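Local atomic coordinates of mitotic checkpoint control protein kinase BUB1 (Drosophila melanogaster, PDB entry 6JKK), a protein that acts at kinetochores in the mitotic checkpoint, where its C-terminal kinase domain, the part described here, probably binds ATP and phosphorylates partners such as CENP-E. Residues I235-G240 and Y245-Y250; S254-L259 and E292-T297; L299-R302 and T306-N309. All blocks are in the same frame, centred on the assembly; numbering follows the deposited sequence.

Interaction 1: I235-G240 and Y245-Y250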
loop_
_atom_site.group_PDB
_atom_site.type_symbol
_atom_site.label_atom_id
_atom_site.label_comp_id
_atom_site.label_asym_id
_atom_site.label_seq_id
_atom_site.Cartn_x
_atom_site.Cartn_y
_atom_site.Cartn_z
ATOM N N ILE A 235 0.758 -6.096 -16.689
ATOM C CA ILE A 235 0.717 -6.945 -17.879
ATOM C C ILE A 235 -0.103 -6.330 -19.017
ATOM O O ILE A 235 0.273 -6.416 -20.192
ATOM C CB ILE A 235 0.196 -8.355 -17.533
ATOM C CG1 ILE A 235 1.121 -9.010 -16.510
ATOM C CG2 ILE A 235 0.103 -9.222 -18.779
ATOM C CD1 ILE A 235 2.572 -8.983 -16.934
ATOM N N GLU A 236 -1.218 -5.701 -18.665
ATOM C CA GLU A 236 -2.077 -5.062 -19.659
ATOM C C GLU A 236 -1.363 -3.903 -20.366
ATOM O O GLU A 236 -1.534 -3.693 -21.569
ATOM C CB GLU A 236 -3.377 -4.578 -19.001
ATOM C CG GLU A 236 -4.311 -5.707 -18.540
ATOM C CD GLU A 236 -3.838 -6.408 -17.271
ATOM O OE1 GLU A 236 -2.931 -5.882 -16.590
ATOM O OE2 GLU A 236 -4.384 -7.484 -16.950
ATOM N N MET A 237 -0.552 -3.164 -19.613
ATOM C CA MET A 237 0.197 -2.036 -20.161
ATOM C C MET A 237 1.277 -2.480 -21.141
ATOM O O MET A 237 1.661 -1.723 -22.034
ATOM C CB MET A 237 0.849 -1.231 -19.041
ATOM C CG MET A 237 -0.120 -0.481 -18.148
ATOM S SD MET A 237 0.780 0.283 -16.795
ATOM C CE MET A 237 -0.584 1.025 -15.889
ATOM N N ARG A 238 1.780 -3.699 -20.961
ATOM C CA ARG A 238 2.814 -4.238 -21.844
ATOM C C ARG A 238 2.221 -4.772 -23.147
ATOM O O ARG A 238 2.932 -4.957 -24.137
ATOM C CB ARG A 238 3.600 -5.346 -21.126
ATOM C CG ARG A 238 4.320 -4.884 -19.856
ATOM C CD ARG A 238 4.855 -6.058 -19.037
ATOM N NE ARG A 238 6.312 -6.046 -18.904
ATOM C CZ ARG A 238 6.966 -5.684 -17.802
ATOM N NH1 ARG A 238 6.298 -5.297 -16.725
ATOM N NH2 ARG A 238 8.292 -5.713 -17.777
ATOM N N THR A 239 0.909 -4.989 -23.151
ATOM C CA THR A 239 0.263 -5.753 -24.216
ATOM C C THR A 239 -0.909 -5.031 -24.877
ATOM O O THR A 239 -1.804 -5.672 -25.433
ATOM C CB THR A 239 -0.214 -7.127 -23.687
ATOM O OG1 THR A 239 -1.048 -6.940 -22.535
ATOM C CG2 THR A 239 0.974 -7.986 -23.296
ATOM N N GLY A 240 -0.898 -3.702 -24.820
ATOM C CA GLY A 240 -1.924 -2.894 -25.458
ATOM C C GLY A 240 -3.344 -3.185 -24.998
ATOM O O GLY A 240 -4.268 -3.230 -25.812
ATOM N N TYR A 245 -8.402 -2.969 -11.797
ATOM C CA TYR A 245 -7.846 -3.541 -10.566
ATOM C C TYR A 245 -6.584 -4.387 -10.788
ATOM O O TYR A 245 -5.823 -4.620 -9.845
ATOM C CB TYR A 245 -8.920 -4.350 -9.821
ATOM C CG TYR A 245 -10.143 -3.529 -9.467
ATOM C CD1 TYR A 245 -10.183 -2.766 -8.303
ATOM C CD2 TYR A 245 -11.257 -3.514 -10.297
ATOM C CE1 TYR A 245 -11.298 -2.012 -7.979
ATOM C CE2 TYR A 245 -12.372 -2.766 -9.982
ATOM C CZ TYR A 245 -12.389 -2.018 -8.822
ATOM O OH TYR A 245 -13.505 -1.272 -8.512
ATOM N N GLN A 246 -6.354 -4.832 -12.024
ATOM C CA GLN A 246 -5.163 -5.630 -12.343
ATOM C C GLN A 246 -3.870 -4.927 -11.933
ATOM O O GLN A 246 -2.867 -5.584 -11.617
ATOM C CB GLN A 246 -5.099 -5.957 -13.841
ATOM C CG GLN A 246 -6.311 -6.707 -14.403
ATOM C CD GLN A 246 -7.380 -5.773 -14.940
ATOM O OE1 GLN A 246 -7.715 -4.771 -14.311
ATOM N NE2 GLN A 246 -7.916 -6.094 -16.115
ATOM N N LEU A 247 -3.891 -3.594 -11.947
ATOM C CA LEU A 247 -2.705 -2.799 -11.610
ATOM C C LEU A 247 -2.243 -3.067 -10.179
ATOM O O LEU A 247 -1.041 -3.174 -9.909
ATOM C CB LEU A 247 -2.980 -1.300 -11.811
ATOM C CG LEU A 247 -1.794 -0.352 -11.604
ATOM C CD1 LEU A 247 -0.678 -0.680 -12.591
ATOM C CD2 LEU A 247 -2.201 1.105 -11.731
ATOM N N ASP A 248 -3.205 -3.167 -9.266
ATOM C CA ASP A 248 -2.908 -3.471 -7.870
ATOM C C ASP A 248 -2.459 -4.916 -7.703
ATOM O O ASP A 248 -1.559 -5.205 -6.916
ATOM C CB ASP A 248 -4.142 -3.219 -7.006
ATOM C CG ASP A 248 -4.258 -1.785 -6.568
ATOM O OD1 ASP A 248 -3.380 -0.977 -6.947
ATOM O OD2 ASP A 248 -5.226 -1.469 -5.846
ATOM N N LEU A 249 -3.092 -5.818 -8.449
ATOM C CA LEU A 249 -2.803 -7.246 -8.327
ATOM C C LEU A 249 -1.394 -7.524 -8.856
ATOM O O LEU A 249 -0.683 -8.393 -8.351
ATOM C CB LEU A 249 -3.869 -8.077 -9.054
ATOM C CG LEU A 249 -5.302 -7.825 -8.568
ATOM C CD1 LEU A 249 -6.293 -8.767 -9.213
ATOM C CD2 LEU A 249 -5.395 -7.929 -7.050
ATOM N N TYR A 250 -0.985 -6.748 -9.851
ATOM C CA TYR A 250 0.396 -6.788 -10.328
ATOM C C TYR A 250 1.331 -6.309 -9.221
ATOM O O TYR A 250 2.349 -6.948 -8.943
ATOM C CB TYR A 250 0.545 -5.916 -11.578
ATOM C CG TYR A 250 1.959 -5.815 -12.113
ATOM C CD1 TYR A 250 2.457 -6.762 -12.994
ATOM C CD2 TYR A 250 2.788 -4.764 -11.741
ATOM C CE1 TYR A 250 3.745 -6.671 -13.488
ATOM C CE2 TYR A 250 4.071 -4.661 -12.223
ATOM C CZ TYR A 250 4.546 -5.617 -13.095
ATOM O OH TYR A 250 5.827 -5.512 -13.577
HETATM O O HOH W 1 -6.706 -8.114 -18.026
#
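Glu-236 lays its carboxylate against the aliphatic base of Gln-246, the two side chains crossing at about a right angle. From CB, which leads toward helix 246-261, the chain kinks at the next bond (chi2 75°), turning the carboxylate across the base of the partner. Carbon CD of Glu-236 lies 3.7 Å from CB of Gln-246, and OE1 of Glu-236 comes to 3.5 Å from that same CB. OE2 of Glu-236 goes further out, 3.3 Å from CG of Gln-246, and accepts a hydrogen bond from a water at 2.6 Å. The water in turn accepts from NE2 of Gln-246 at 3.0 Å, so the carboxylate and amide, with planes 62° apart, are joined through solvent, while OE1 of Gln-246 is held by the backbone N of Thr-244. In sequence Glu-236 stands where protein kinases carry the glutamate of the APE motif, and the contact joins the end of the activation segment to the start of the αF helix, whose Asp-248 grips the backbone N of His-180 and Ala-181 in the catalytic loop. With only an alanine here in place of Glu-236, the water would probably lose the carboxylate it donates to, and a gap would open beside CB and CG of Gln-246. Tyr-250 fills the neighbouring space: its CE1 lies 4.3 Å from CD1 of Ile-235. Its hydroxyl is held chiefly by the backbone O of Leu-231; NH1 of Arg-238 adds a weak bond to OH of Tyr-250, 3.2 Å long and bent to 120° at the hydrogen, with OH near the guanidinium plane. Elsewhere along the interface, the extended Met-237 chain brings CE to 3.7 Å from CD1 of Leu-247, a purely apolar touch.

Interaction 2: S254-L259 and E292-T297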
loop_
_atom_site.group_PDB
_atom_site.type_symbol
_atom_site.label_atom_id
_atom_site.label_comp_id
_atom_site.label_asym_id
_atom_site.label_seq_id
_atom_site.Cartn_x
_atom_site.Cartn_y
_atom_site.Cartn_z
ATOM N N SER A 254 4.494 -8.189 -7.094
ATOM C CA SER A 254 5.815 -7.584 -7.011
ATOM C C SER A 254 6.285 -7.559 -5.556
ATOM O O SER A 254 7.462 -7.790 -5.277
ATOM C CB SER A 254 5.814 -6.174 -7.613
ATOM O OG SER A 254 5.474 -5.205 -6.637
ATOM N N VAL A 255 5.362 -7.309 -4.627
ATOM C CA VAL A 255 5.709 -7.295 -3.204
ATOM C C VAL A 255 6.020 -8.707 -2.693
ATOM O O VAL A 255 6.992 -8.913 -1.962
ATOM C CB VAL A 255 4.594 -6.677 -2.340
ATOM C CG1 VAL A 255 4.997 -6.702 -0.872
ATOM C CG2 VAL A 255 4.322 -5.247 -2.768
ATOM N N MET A 256 5.189 -9.673 -3.071
ATOM C CA MET A 256 5.433 -11.063 -2.689
ATOM C C MET A 256 6.795 -11.507 -3.209
ATOM O O MET A 256 7.525 -12.220 -2.523
ATOM C CB MET A 256 4.344 -11.988 -3.240
ATOM C CG MET A 256 2.935 -11.686 -2.755
ATOM S SD MET A 256 1.804 -12.865 -3.519
ATOM C CE MET A 256 0.232 -12.266 -2.876
ATOM N N HIS A 257 7.140 -11.066 -4.417
ATOM C CA HIS A 257 8.414 -11.422 -5.045
ATOM C C HIS A 257 9.619 -10.884 -4.269
ATOM O O HIS A 257 10.626 -11.583 -4.106
ATOM C CB HIS A 257 8.441 -10.910 -6.492
ATOM C CG HIS A 257 9.600 -11.408 -7.297
ATOM N ND1 HIS A 257 10.867 -10.877 -7.188
ATOM C CD2 HIS A 257 9.679 -12.377 -8.240
ATOM C CE1 HIS A 257 11.681 -11.506 -8.018
ATOM N NE2 HIS A 257 10.985 -12.422 -8.669
ATOM N N VAL A 258 9.524 -9.640 -3.808
ATOM C CA VAL A 258 10.617 -9.033 -3.041
ATOM C C VAL A 258 10.810 -9.759 -1.711
ATOM O O VAL A 258 11.943 -9.985 -1.274
ATOM C CB VAL A 258 10.372 -7.523 -2.798
ATOM C CG1 VAL A 258 11.477 -6.929 -1.944
ATOM C CG2 VAL A 258 10.309 -6.790 -4.114
ATOM N N LEU A 259 9.698 -10.132 -1.076
ATOM C CA LEU A 259 9.741 -10.815 0.210
ATOM C C LEU A 259 10.361 -12.201 0.063
ATOM O O LEU A 259 11.227 -12.592 0.848
ATOM C CB LEU A 259 8.328 -10.933 0.799
ATOM C CG LEU A 259 7.586 -9.625 1.092
ATOM C CD1 LEU A 259 6.219 -9.899 1.702
ATOM C CD2 LEU A 259 8.404 -8.763 2.019
ATOM N N GLU A 292 3.329 -20.669 -7.785
ATOM C CA GLU A 292 3.092 -20.530 -9.220
ATOM C C GLU A 292 1.612 -20.258 -9.524
ATOM O O GLU A 292 1.302 -19.429 -10.383
ATOM C CB GLU A 292 3.642 -21.733 -9.996
ATOM C CG GLU A 292 5.175 -21.769 -10.022
ATOM C CD GLU A 292 5.745 -22.921 -10.829
ATOM O OE1 GLU A 292 4.989 -23.864 -11.143
ATOM O OE2 GLU A 292 6.956 -22.883 -11.138
ATOM N N ASN A 293 0.708 -20.928 -8.804
ATOM C CA ASN A 293 -0.723 -20.627 -8.887
ATOM C C ASN A 293 -1.004 -19.161 -8.574
ATOM O O ASN A 293 -1.678 -18.464 -9.335
ATOM C CB ASN A 293 -1.533 -21.502 -7.914
ATOM C CG ASN A 293 -1.847 -22.887 -8.469
ATOM O OD1 ASN A 293 -1.614 -23.177 -9.644
ATOM N ND2 ASN A 293 -2.400 -23.746 -7.615
ATOM N N ILE A 294 -0.500 -18.705 -7.431
ATOM C CA ILE A 294 -0.722 -17.339 -6.979
ATOM C C ILE A 294 -0.199 -16.308 -7.982
ATOM O O ILE A 294 -0.924 -15.387 -8.361
ATOM C CB ILE A 294 -0.084 -17.099 -5.592
ATOM C CG1 ILE A 294 -0.742 -17.998 -4.541
ATOM C CG2 ILE A 294 -0.209 -15.626 -5.188
ATOM C CD1 ILE A 294 0.033 -18.074 -3.230
ATOM N N PHE A 295 1.046 -16.476 -8.416
ATOM C CA PHE A 295 1.657 -15.542 -9.358
ATOM C C PHE A 295 0.910 -15.543 -10.693
ATOM O O PHE A 295 0.605 -14.482 -11.244
ATOM C CB PHE A 295 3.137 -15.881 -9.580
ATOM C CG PHE A 295 4.001 -15.725 -8.350
ATOM C CD1 PHE A 295 3.511 -15.119 -7.199
ATOM C CD2 PHE A 295 5.315 -16.189 -8.359
ATOM C CE1 PHE A 295 4.313 -14.978 -6.072
ATOM C CE2 PHE A 295 6.122 -16.056 -7.240
ATOM C CZ PHE A 295 5.621 -15.448 -6.096
ATOM N N ARG A 296 0.603 -16.733 -11.204
ATOM C CA ARG A 296 -0.063 -16.851 -12.500
ATOM C C ARG A 296 -1.462 -16.243 -12.477
ATOM O O ARG A 296 -1.872 -15.560 -13.419
ATOM C CB ARG A 296 -0.132 -18.312 -12.950
ATOM C CG ARG A 296 -0.613 -18.485 -14.384
ATOM C CD ARG A 296 -0.683 -19.951 -14.805
ATOM N NE ARG A 296 0.039 -20.846 -13.904
ATOM C CZ ARG A 296 -0.543 -21.578 -12.955
ATOM N NH1 ARG A 296 -1.856 -21.522 -12.776
ATOM N NH2 ARG A 296 0.189 -22.365 -12.181
ATOM N N THR A 297 -2.185 -16.490 -11.389
ATOM C CA THR A 297 -3.557 -16.017 -11.250
ATOM C C THR A 297 -3.612 -14.497 -11.147
ATOM O O THR A 297 -4.496 -13.849 -11.720
ATOM C CB THR A 297 -4.213 -16.638 -10.011
ATOM O OG1 THR A 297 -4.236 -18.062 -10.155
ATOM C CG2 THR A 297 -5.631 -16.135 -9.836
#
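Met-256 and Phe-295 meet because both set CG anti to the carbonyl carbon, Met-256 with chi1 -61°, and the rest of the Met-256 chain then runs out fully extended. Phe-295 turns its ring by a chi2 of -10°, which carries CE1 in toward the methionine, and the two side chains slide past each other in opposite directions. SD of Met-256 consequently sits 5.5 Å from the centroid of the Phe-295 ring and 88° off its normal, a Met-aromatic contact made at the ring edge. Carbon CE1 of Phe-295 does the touching, 4.1 Å from CB of Met-256 and 4.2 Å from its SD. Ile-294 supplies the second partner: its CG2 branch approaches SD of Met-256 to 3.8 Å and the terminal CE of Met-256 to 4.1 Å, with the two chains crossing at about a right angle. The close contacts are therefore apolar or sulfur-aromatic, one methionine sulfur lying against a branch and a ring edge that come from successive residues of the helix. Within 292-297, Asn-293 O accepts Thr-297 OG1 at 2.7 Å and Thr-297 N, from opposite faces of its plane. By position these are the αF and αH helices of the kinase C-lobe. Around them, Met-256 also touches Ser-163 of helix 156-175, Leu-259 extends the αF packing to helix 139-150, Asn-293 bonds Gln-316 of helix 310-322, and Phe-295 rests on Met-277 and Pro-278 of strand 276-278.

Interaction 3: L299-R302 and T306-N309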
loop_
_atom_site.group_PDB
_atom_site.type_symbol
_atom_site.label_atom_id
_atom_site.label_comp_id
_atom_site.label_asym_id
_atom_site.label_seq_id
_atom_site.Cartn_x
_atom_site.Cartn_y
_atom_site.Cartn_z
ATOM N N LEU A 299 -1.223 -12.347 -12.142
ATOM C CA LEU A 299 -0.588 -11.679 -13.280
ATOM C C LEU A 299 -1.363 -11.828 -14.585
ATOM O O LEU A 299 -1.243 -10.994 -15.488
ATOM C CB LEU A 299 0.832 -12.210 -13.493
ATOM C CG LEU A 299 1.904 -11.783 -12.496
ATOM C CD1 LEU A 299 3.224 -12.460 -12.809
ATOM C CD2 LEU A 299 2.062 -10.279 -12.535
ATOM N N ASN A 300 -2.141 -12.897 -14.698
ATOM C CA ASN A 300 -2.787 -13.205 -15.963
ATOM C C ASN A 300 -4.297 -13.212 -15.832
ATOM O O ASN A 300 -4.900 -14.246 -15.536
ATOM C CB ASN A 300 -2.280 -14.542 -16.497
ATOM C CG ASN A 300 -0.779 -14.541 -16.732
ATOM O OD1 ASN A 300 -0.313 -14.239 -17.831
ATOM N ND2 ASN A 300 -0.016 -14.876 -15.699
ATOM N N ILE A 301 -4.894 -12.045 -16.058
ATOM C CA ILE A 301 -6.333 -11.847 -15.898
ATOM C C ILE A 301 -6.967 -11.543 -17.254
ATOM O O ILE A 301 -6.441 -10.739 -18.028
ATOM C CB ILE A 301 -6.609 -10.718 -14.880
ATOM C CG1 ILE A 301 -5.990 -11.091 -13.531
ATOM C CG2 ILE A 301 -8.099 -10.467 -14.726
ATOM C CD1 ILE A 301 -5.718 -9.913 -12.612
ATOM N N ARG A 302 -8.089 -12.200 -17.540
ATOM C CA ARG A 302 -8.691 -12.176 -18.872
ATOM C C ARG A 302 -9.146 -10.783 -19.307
ATOM O O ARG A 302 -8.803 -10.314 -20.399
ATOM C CB ARG A 302 -9.869 -13.152 -18.923
ATOM C CG ARG A 302 -9.903 -14.025 -20.160
ATOM C CD ARG A 302 -10.845 -15.205 -19.973
ATOM N NE ARG A 302 -12.241 -14.789 -19.894
ATOM C CZ ARG A 302 -13.030 -14.989 -18.844
ATOM N NH1 ARG A 302 -12.559 -15.613 -17.772
ATOM N NH2 ARG A 302 -14.293 -14.578 -18.870
ATOM N N THR A 306 -14.115 -9.258 -14.724
ATOM C CA THR A 306 -14.018 -10.148 -13.569
ATOM C C THR A 306 -12.575 -10.292 -13.085
ATOM O O THR A 306 -11.683 -10.647 -13.859
ATOM C CB THR A 306 -14.581 -11.551 -13.890
ATOM O OG1 THR A 306 -13.732 -12.201 -14.843
ATOM C CG2 THR A 306 -15.977 -11.449 -14.466
ATOM N N MET A 307 -12.351 -10.008 -11.806
ATOM C CA MET A 307 -11.038 -10.200 -11.198
ATOM C C MET A 307 -10.954 -11.595 -10.581
ATOM O O MET A 307 -11.980 -12.200 -10.281
ATOM C CB MET A 307 -10.788 -9.134 -10.129
ATOM C CG MET A 307 -10.684 -7.718 -10.679
ATOM S SD MET A 307 -9.296 -7.545 -11.820
ATOM C CE MET A 307 -10.179 -7.189 -13.336
ATOM N N PRO A 308 -9.731 -12.123 -10.410
ATOM C CA PRO A 308 -9.583 -13.405 -9.713
ATOM C C PRO A 308 -10.070 -13.340 -8.269
ATOM O O PRO A 308 -10.040 -12.270 -7.655
ATOM C CB PRO A 308 -8.067 -13.637 -9.726
ATOM C CG PRO A 308 -7.459 -12.292 -9.985
ATOM C CD PRO A 308 -8.438 -11.609 -10.891
ATOM N N ASN A 309 -10.511 -14.476 -7.736
ATOM C CA ASN A 309 -10.955 -14.558 -6.345
ATOM C C ASN A 309 -9.755 -14.522 -5.394
ATOM O O ASN A 309 -9.041 -15.517 -5.249
ATOM C CB ASN A 309 -11.786 -15.837 -6.136
ATOM C CG ASN A 309 -12.469 -15.892 -4.770
ATOM O OD1 ASN A 309 -11.924 -15.442 -3.768
ATOM N ND2 ASN A 309 -13.668 -16.462 -4.733
#
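Ile-301 and Pro-308 cross at about a right angle, the branched chain lying across the CD-CG side of the proline ring. Two isoleucine carbons share the same ring atom: CG1 of Ile-301 is 3.6 Å from CD of Pro-308, and CD1 of Ile-301 lies at an equal 3.6 Å from that CD. The neighbouring ring carbon is slightly more distant, CG of Pro-308 standing 3.9 Å from CD1 of Ile-301. This double approach follows from the isoleucine torsions, which place CG1 anti to the carbonyl carbon (chi1 -59°) and send CD1 on in nearly extended fashion (chi2 158°). The other branch, CG2 of Ile-301, is anti to the backbone N; it also comes within 4.0 Å of CD of Pro-308, but reaches on to the backbone O of Thr-306 at 3.7 Å and CE of Met-307 at 4.1 Å. Met-307 reaches it by an indirect route. Its CB points away from 299-302, but the chain bends at chi2 (-62°) and again at chi3, and the terminal methyl comes back toward the isoleucine. The two backbones pass with the CA atoms of Ile-301 and Met-307 6.9 Å apart, and what joins them is van der Waals contact centred on the one buried side chain, Ile-301. Both segments belong to the connection between helices 288-299 and 310-322, αH and αI of the kinase fold. Asn-300 leaves the first helix and gives its ND2 to Trp-276 O and Arg-296 O, while Asn-309 N-caps the second, its OD1 accepting from the backbone N of Gln-312. On the inner side lies helix 246-261: Ile-301 touches Gln-246 and Leu-249 there, and Met-307 also rests on Gln-246, beside Tyr-245 just ahead of that helix.

Along the chain the three contacts follow one another in series, none nested in or crossing another. Interaction 1 closes first, over a four-residue loop leading into helix 246-261. That same helix then supplies one side of interaction 2, which spans 32 residues, including strands 267-269 and 276-278, before helix 288-299 returns to it. Interaction 3 closes last, over three residues of the loop leading to helix 310-322. Though late in sequence, it touches both others: CD2 of Leu-299 lies 3.6 Å from CD1 of Tyr-250, and CG2 of Thr-297 lies 3.5 Å from CB of Pro-308. Interactions 1 and 3 are about 10 Å apart between centres, beside the start of helix 246-261.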